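Local coordinates for protein CsuE (Acinetobacter baumannii, PDB 6FJY), which is probably the tip adhesin subunit of the Csu chaperone-usher pili, through which the bacterium is thought to attach to surfaces and form biofilms, at residues S16-E21 against D180-A185; G207-V212 against V278-Y283. All coordinates share one frame; numbering follows the deposited sequence.

Contact 1. Residues S16-E21 against D180-A185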
loop_
_atom_site.group_PDB
_atom_site.type_symbol
_atom_site.label_atom_id
_atom_site.label_comp_id
_atom_site.label_asym_id
_atom_site.label_seq_id
_atom_site.Cartn_x
_atom_site.Cartn_y
_atom_site.Cartn_z
ATOM N N SER B 16 5.622 5.513 2.025
ATOM C CA SER B 16 6.567 6.138 2.953
ATOM C C SER B 16 7.748 6.790 2.232
ATOM O O SER B 16 8.168 7.896 2.587
ATOM C CB SER B 16 7.061 5.103 3.965
ATOM O OG SER B 16 7.729 4.039 3.322
ATOM N N ILE B 17 8.324 6.097 1.251
ATOM C CA ILE B 17 9.486 6.628 0.537
ATOM C C ILE B 17 9.096 7.856 -0.286
ATOM O O ILE B 17 9.742 8.905 -0.203
ATOM C CB ILE B 17 10.116 5.518 -0.318
ATOM C CG1 ILE B 17 10.640 4.419 0.613
ATOM C CG2 ILE B 17 11.223 6.070 -1.215
ATOM C CD1 ILE B 17 11.203 3.189 -0.087
ATOM N N TYR B 18 8.003 7.753 -1.050
ATOM C CA TYR B 18 7.451 8.910 -1.745
ATOM C C TYR B 18 7.204 10.070 -0.786
ATOM O O TYR B 18 7.406 11.235 -1.142
ATOM C CB TYR B 18 6.152 8.509 -2.449
ATOM C CG TYR B 18 5.636 9.517 -3.456
ATOM C CD1 TYR B 18 6.103 9.518 -4.766
ATOM C CD2 TYR B 18 4.691 10.473 -3.098
ATOM C CE1 TYR B 18 5.638 10.437 -5.692
ATOM C CE2 TYR B 18 4.223 11.396 -4.017
ATOM C CZ TYR B 18 4.698 11.369 -5.312
ATOM O OH TYR B 18 4.232 12.275 -6.232
ATOM N N LEU B 19 6.756 9.765 0.435
ATOM C CA LEU B 19 6.577 10.790 1.459
ATOM C C LEU B 19 7.906 11.440 1.831
ATOM O O LEU B 19 7.980 12.657 2.017
ATOM C CB LEU B 19 5.923 10.188 2.701
ATOM C CG LEU B 19 5.820 11.129 3.918
ATOM C CD1 LEU B 19 4.991 12.355 3.583
ATOM C CD2 LEU B 19 5.248 10.414 5.157
ATOM N N MET B 20 8.961 10.634 1.964
ATOM C CA MET B 20 10.277 11.170 2.294
ATOM C C MET B 20 10.811 12.038 1.156
ATOM O O MET B 20 11.246 13.174 1.376
ATOM C CB MET B 20 11.236 10.016 2.597
ATOM C CG MET B 20 12.670 10.440 2.906
ATOM S SD MET B 20 13.596 9.141 3.747
ATOM C CE MET B 20 13.321 7.771 2.650
ATOM N N GLU B 21 10.745 11.527 -0.076
ATOM C CA GLU B 21 11.359 12.204 -1.211
ATOM C C GLU B 21 10.497 13.333 -1.768
ATOM O O GLU B 21 11.034 14.302 -2.307
ATOM C CB GLU B 21 11.670 11.182 -2.307
ATOM C CG GLU B 21 12.612 10.048 -1.860
ATOM C CD GLU B 21 12.862 9.014 -2.946
ATOM O OE1 GLU B 21 12.010 8.875 -3.844
ATOM O OE2 GLU B 21 13.914 8.341 -2.902
ATOM N N ASP B 180 6.166 0.432 0.935
ATOM C CA ASP B 180 6.649 1.036 -0.297
ATOM C C ASP B 180 8.022 0.456 -0.608
ATOM O O ASP B 180 8.865 0.338 0.285
ATOM C CB ASP B 180 6.711 2.567 -0.146
ATOM C CG ASP B 180 6.934 3.293 -1.463
ATOM O OD1 ASP B 180 7.085 2.624 -2.509
ATOM O OD2 ASP B 180 6.949 4.545 -1.447
ATOM N N CYS B 181 8.236 0.098 -1.872
ATOM C CA CYS B 181 9.497 -0.487 -2.312
ATOM C C CYS B 181 9.873 0.070 -3.674
ATOM O O CYS B 181 9.012 0.219 -4.546
ATOM C CB CYS B 181 9.420 -2.025 -2.376
ATOM S SG CYS B 181 9.366 -2.838 -0.765
ATOM N N ARG B 182 11.158 0.389 -3.847
ATOM C CA ARG B 182 11.726 0.730 -5.144
ATOM C C ARG B 182 12.807 -0.278 -5.513
ATOM O O ARG B 182 13.637 -0.644 -4.675
ATOM C CB ARG B 182 12.327 2.137 -5.150
ATOM C CG ARG B 182 11.491 3.167 -4.429
ATOM C CD ARG B 182 10.146 3.401 -5.107
ATOM N NE ARG B 182 9.302 4.301 -4.323
ATOM C CZ ARG B 182 9.533 5.602 -4.179
ATOM N NH1 ARG B 182 10.583 6.170 -4.762
ATOM N NH2 ARG B 182 8.714 6.336 -3.443
ATOM N N ILE B 183 12.797 -0.708 -6.779
ATOM C CA ILE B 183 13.757 -1.663 -7.321
ATOM C C ILE B 183 14.620 -0.969 -8.365
ATOM O O ILE B 183 14.105 -0.259 -9.235
ATOM C CB ILE B 183 13.059 -2.870 -7.969
ATOM C CG1 ILE B 183 12.071 -3.527 -7.004
ATOM C CG2 ILE B 183 14.104 -3.871 -8.466
ATOM C CD1 ILE B 183 11.148 -4.496 -7.705
ATOM N N LEU B 184 15.928 -1.216 -8.304
ATOM C CA LEU B 184 16.876 -0.717 -9.299
ATOM C C LEU B 184 17.776 -1.872 -9.725
ATOM O O LEU B 184 18.518 -2.421 -8.904
ATOM C CB LEU B 184 17.700 0.440 -8.743
ATOM C CG LEU B 184 18.588 1.186 -9.738
ATOM C CD1 LEU B 184 17.784 1.635 -10.953
ATOM C CD2 LEU B 184 19.242 2.378 -9.053
ATOM N N ALA B 185 17.693 -2.247 -11.005
ATOM C CA ALA B 185 18.442 -3.373 -11.558
ATOM C C ALA B 185 18.978 -2.975 -12.929
ATOM O O ALA B 185 18.221 -2.904 -13.902
ATOM C CB ALA B 185 17.570 -4.626 -11.650
#

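Contact 2. Residues G207-V212 against V278-Y283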
loop_
_atom_site.group_PDB
_atom_site.type_symbol
_atom_site.label_atom_id
_atom_site.label_comp_id
_atom_site.label_asym_id
_atom_site.label_seq_id
_atom_site.Cartn_x
_atom_site.Cartn_y
_atom_site.Cartn_z
ATOM N N GLY B 207 19.635 -3.384 -6.425
ATOM C CA GLY B 207 19.301 -2.661 -5.210
ATOM C C GLY B 207 17.805 -2.512 -5.015
ATOM O O GLY B 207 17.065 -2.261 -5.970
ATOM N N ILE B 208 17.370 -2.645 -3.761
ATOM C CA ILE B 208 15.959 -2.531 -3.398
ATOM C C ILE B 208 15.846 -1.680 -2.138
ATOM O O ILE B 208 16.375 -2.046 -1.083
ATOM C CB ILE B 208 15.292 -3.901 -3.180
ATOM C CG1 ILE B 208 15.351 -4.727 -4.466
ATOM C CG2 ILE B 208 13.834 -3.726 -2.719
ATOM C CD1 ILE B 208 14.615 -6.042 -4.373
ATOM N N ARG B 209 15.164 -0.547 -2.255
ATOM C CA ARG B 209 14.897 0.356 -1.145
ATOM C C ARG B 209 13.449 0.134 -0.735
ATOM O O ARG B 209 12.526 0.490 -1.476
ATOM C CB ARG B 209 15.147 1.806 -1.553
ATOM C CG ARG B 209 16.503 2.026 -2.222
ATOM C CD ARG B 209 16.623 3.408 -2.863
ATOM N NE ARG B 209 16.267 4.478 -1.935
ATOM C CZ ARG B 209 15.324 5.387 -2.163
ATOM N NH1 ARG B 209 14.648 5.375 -3.303
ATOM N NH2 ARG B 209 15.072 6.321 -1.253
ATOM N N CYS B 210 13.253 -0.482 0.424
ATOM C CA CYS B 210 11.925 -0.793 0.929
ATOM C C CYS B 210 11.685 -0.117 2.274
ATOM O O CYS B 210 12.620 0.182 3.026
ATOM C CB CYS B 210 11.707 -2.313 1.087
ATOM S SG CYS B 210 11.305 -3.248 -0.371
ATOM N N SER B 211 10.414 0.129 2.563
ATOM C CA SER B 211 10.011 0.599 3.873
ATOM C C SER B 211 10.316 -0.461 4.928
ATOM O O SER B 211 10.550 -1.637 4.625
ATOM C CB SER B 211 8.528 0.959 3.862
ATOM O OG SER B 211 7.754 -0.119 3.379
ATOM N N VAL B 212 10.276 -0.037 6.192
ATOM C CA VAL B 212 11.042 -0.729 7.233
ATOM C C VAL B 212 10.604 -2.186 7.405
ATOM O O VAL B 212 11.430 -3.108 7.364
ATOM C CB VAL B 212 10.978 0.046 8.559
ATOM C CG1 VAL B 212 9.567 0.140 9.101
ATOM C CG2 VAL B 212 11.912 -0.580 9.559
ATOM N N VAL B 278 13.204 3.150 6.966
ATOM C CA VAL B 278 13.519 2.894 5.569
ATOM C C VAL B 278 14.813 2.104 5.451
ATOM O O VAL B 278 15.874 2.556 5.875
ATOM C CB VAL B 278 13.602 4.191 4.772
ATOM C CG1 VAL B 278 14.071 3.900 3.353
ATOM C CG2 VAL B 278 12.251 4.874 4.760
ATOM N N THR B 279 14.712 0.914 4.875
ATOM C CA THR B 279 15.849 0.031 4.707
ATOM C C THR B 279 16.216 -0.043 3.241
ATOM O O THR B 279 15.471 0.395 2.357
ATOM C CB THR B 279 15.556 -1.369 5.251
ATOM O OG1 THR B 279 14.412 -1.914 4.580
ATOM C CG2 THR B 279 15.297 -1.316 6.757
ATOM N N GLN B 280 17.396 -0.595 2.996
ATOM C CA GLN B 280 17.849 -0.835 1.641
ATOM C C GLN B 280 18.569 -2.168 1.607
ATOM O O GLN B 280 19.415 -2.454 2.461
ATOM C CB GLN B 280 18.767 0.274 1.143
ATOM C CG GLN B 280 19.131 0.134 -0.319
ATOM C CD GLN B 280 20.150 1.162 -0.745
ATOM O OE1 GLN B 280 21.152 0.830 -1.379
ATOM N NE2 GLN B 280 19.908 2.421 -0.382
ATOM N N GLN B 281 18.209 -2.982 0.636
ATOM C CA GLN B 281 18.876 -4.247 0.402
ATOM C C GLN B 281 19.617 -4.143 -0.922
ATOM O O GLN B 281 19.144 -3.498 -1.862
ATOM C CB GLN B 281 17.883 -5.425 0.389
ATOM C CG GLN B 281 17.308 -5.819 1.757
ATOM C CD GLN B 281 16.221 -4.867 2.257
ATOM O OE1 GLN B 281 16.324 -4.302 3.353
ATOM N NE2 GLN B 281 15.173 -4.693 1.455
ATOM N N ASN B 282 20.795 -4.747 -0.974
ATOM C CA ASN B 282 21.589 -4.821 -2.188
ATOM C C ASN B 282 22.022 -6.264 -2.355
ATOM O O ASN B 282 22.454 -6.903 -1.389
ATOM C CB ASN B 282 22.802 -3.876 -2.139
ATOM C CG ASN B 282 22.435 -2.432 -2.449
ATOM O OD1 ASN B 282 22.187 -2.066 -3.605
ATOM N ND2 ASN B 282 22.417 -1.604 -1.421
ATOM N N TYR B 283 21.878 -6.775 -3.572
ATOM C CA TYR B 283 22.083 -8.183 -3.879
ATOM C C TYR B 283 23.201 -8.265 -4.906
ATOM O O TYR B 283 23.055 -7.778 -6.031
ATOM C CB TYR B 283 20.789 -8.820 -4.393
ATOM C CG TYR B 283 19.641 -8.702 -3.412
ATOM C CD1 TYR B 283 18.821 -7.565 -3.389
ATOM C CD2 TYR B 283 19.374 -9.727 -2.507
ATOM C CE1 TYR B 283 17.766 -7.458 -2.488
ATOM C CE2 TYR B 283 18.333 -9.624 -1.593
ATOM C CZ TYR B 283 17.535 -8.486 -1.590
ATOM O OH TYR B 283 16.504 -8.384 -0.696
#

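Contact 1. Residues S16-E21 against D180-A185
Ile-17 lays its CG2 methyl over one face of the Arg-182 guanidinium, 3.4 Å from CZ and offset toward the rim of the group. The contact sets the short helix 16-22 against strand 167-189 of the C-terminal Spore Coat Protein U domain, which in this pilus family has an immunoglobulin-like beta fold. The axes of helix 16-21 and strand 181-185 stand nearly at right angles, at 82°. Ser-16, Ile-17, Tyr-18 and Glu-21 of the helix meet Asp-180 and Arg-182. CG2 of Ile-17 is anti to the backbone N, and this turns the methyl onto the flat group.

Around its edge the guanidinium is gripped by carboxylates from both segments. NH1 donates to Glu-21 OE1 at 3.2 Å in a salt bridge. It meets that oxygen from above the carboxylate plane, and the two flat groups are 71° apart. NH2 makes a salt bridge to Asp-180 OD2, also at 3.2 Å, from the syn side but tilted out of the carboxylate plane. NE makes a weak bond to Asp-180 OD1. Asp-180 therefore holds the guanidinium at two nitrogens, which should limit its rotation. Arg-182 bends at chi2 to bring its head back to this neighbour two residues earlier.

The three charged residues form one network, and the paired charges probably stabilise each other. OE2 of Glu-21 extends it to Arg-209. Tyr-18 and Arg-182 both pack on Leu-4 of the CsuC chain, so the contact is itself part of the interface with CsuC, probably the chaperone of the system. On the strand, Cys-181 points away from the helix and is bonded to Cys-210 in a disulfide. The backbone N of Tyr-18 sends a weak hydrogen bond to Asp-180 OD2, 3.4 Å long and nearly straight at 168°.

Contact 2. Residues G207-V212 against V278-Y283
Ile-208 and Tyr-283 cross at a slant, with CD1 of the isoleucine 3.9 Å from CE1 of the ring. They belong to an antiparallel pair of strands, 202-210 and 279-290, in the Spore Coat Protein U domain. Ile-208 and Gln-281 form a hydrogen-bonded pair: Ile-208 N bonds Gln-281 O and Gln-281 N bonds Ile-208 O, both at 2.7 Å. Their side chains share a sheet face with Cys-210 and Thr-279. Here Tyr-216 OH hydrogen-bonds both Gln-281 NE2 and Tyr-283 OH.

On the face of Arg-209 and Gln-280, the two side chains meet through their CG atoms at 3.8 Å. Gln-280 is extended, while Arg-209 bends at chi3. The amide and guanidinium planes are 84° apart. The head of Arg-209 goes on to a salt bridge with Glu-21. Gln-280 OE1 accepts a 2.7 Å hydrogen bond from Asn-282 ND2, which ties two side chains of one strand together. Cys-210 O takes two donors from one residue. Thr-279 N arrives at 2.9 Å, and Thr-279 OG1 at 3.2 Å from above the carbonyl plane.

Overall arrangement
The two contacts share a sheet, in which strands 167-189 and 202-210 are neighbours, and their centres lie about 9 Å apart. Contact 1 joins a helix to the sheet at the CsuC chain and depends mainly on charged side chains. Contact 2 lies within the sheet, depends mainly on backbone bonds, and touches no other chain. Both are partly buried. They are bound directly by the disulfide between Cys-181 and Cys-210, and by a probable hydrogen bond from Arg-182 N to Arg-209 O. Ser-16 and Ile-17 also pack on Ser-211 and Arg-209, respectively, so strand 202-210 and the loop after it serve both contacts.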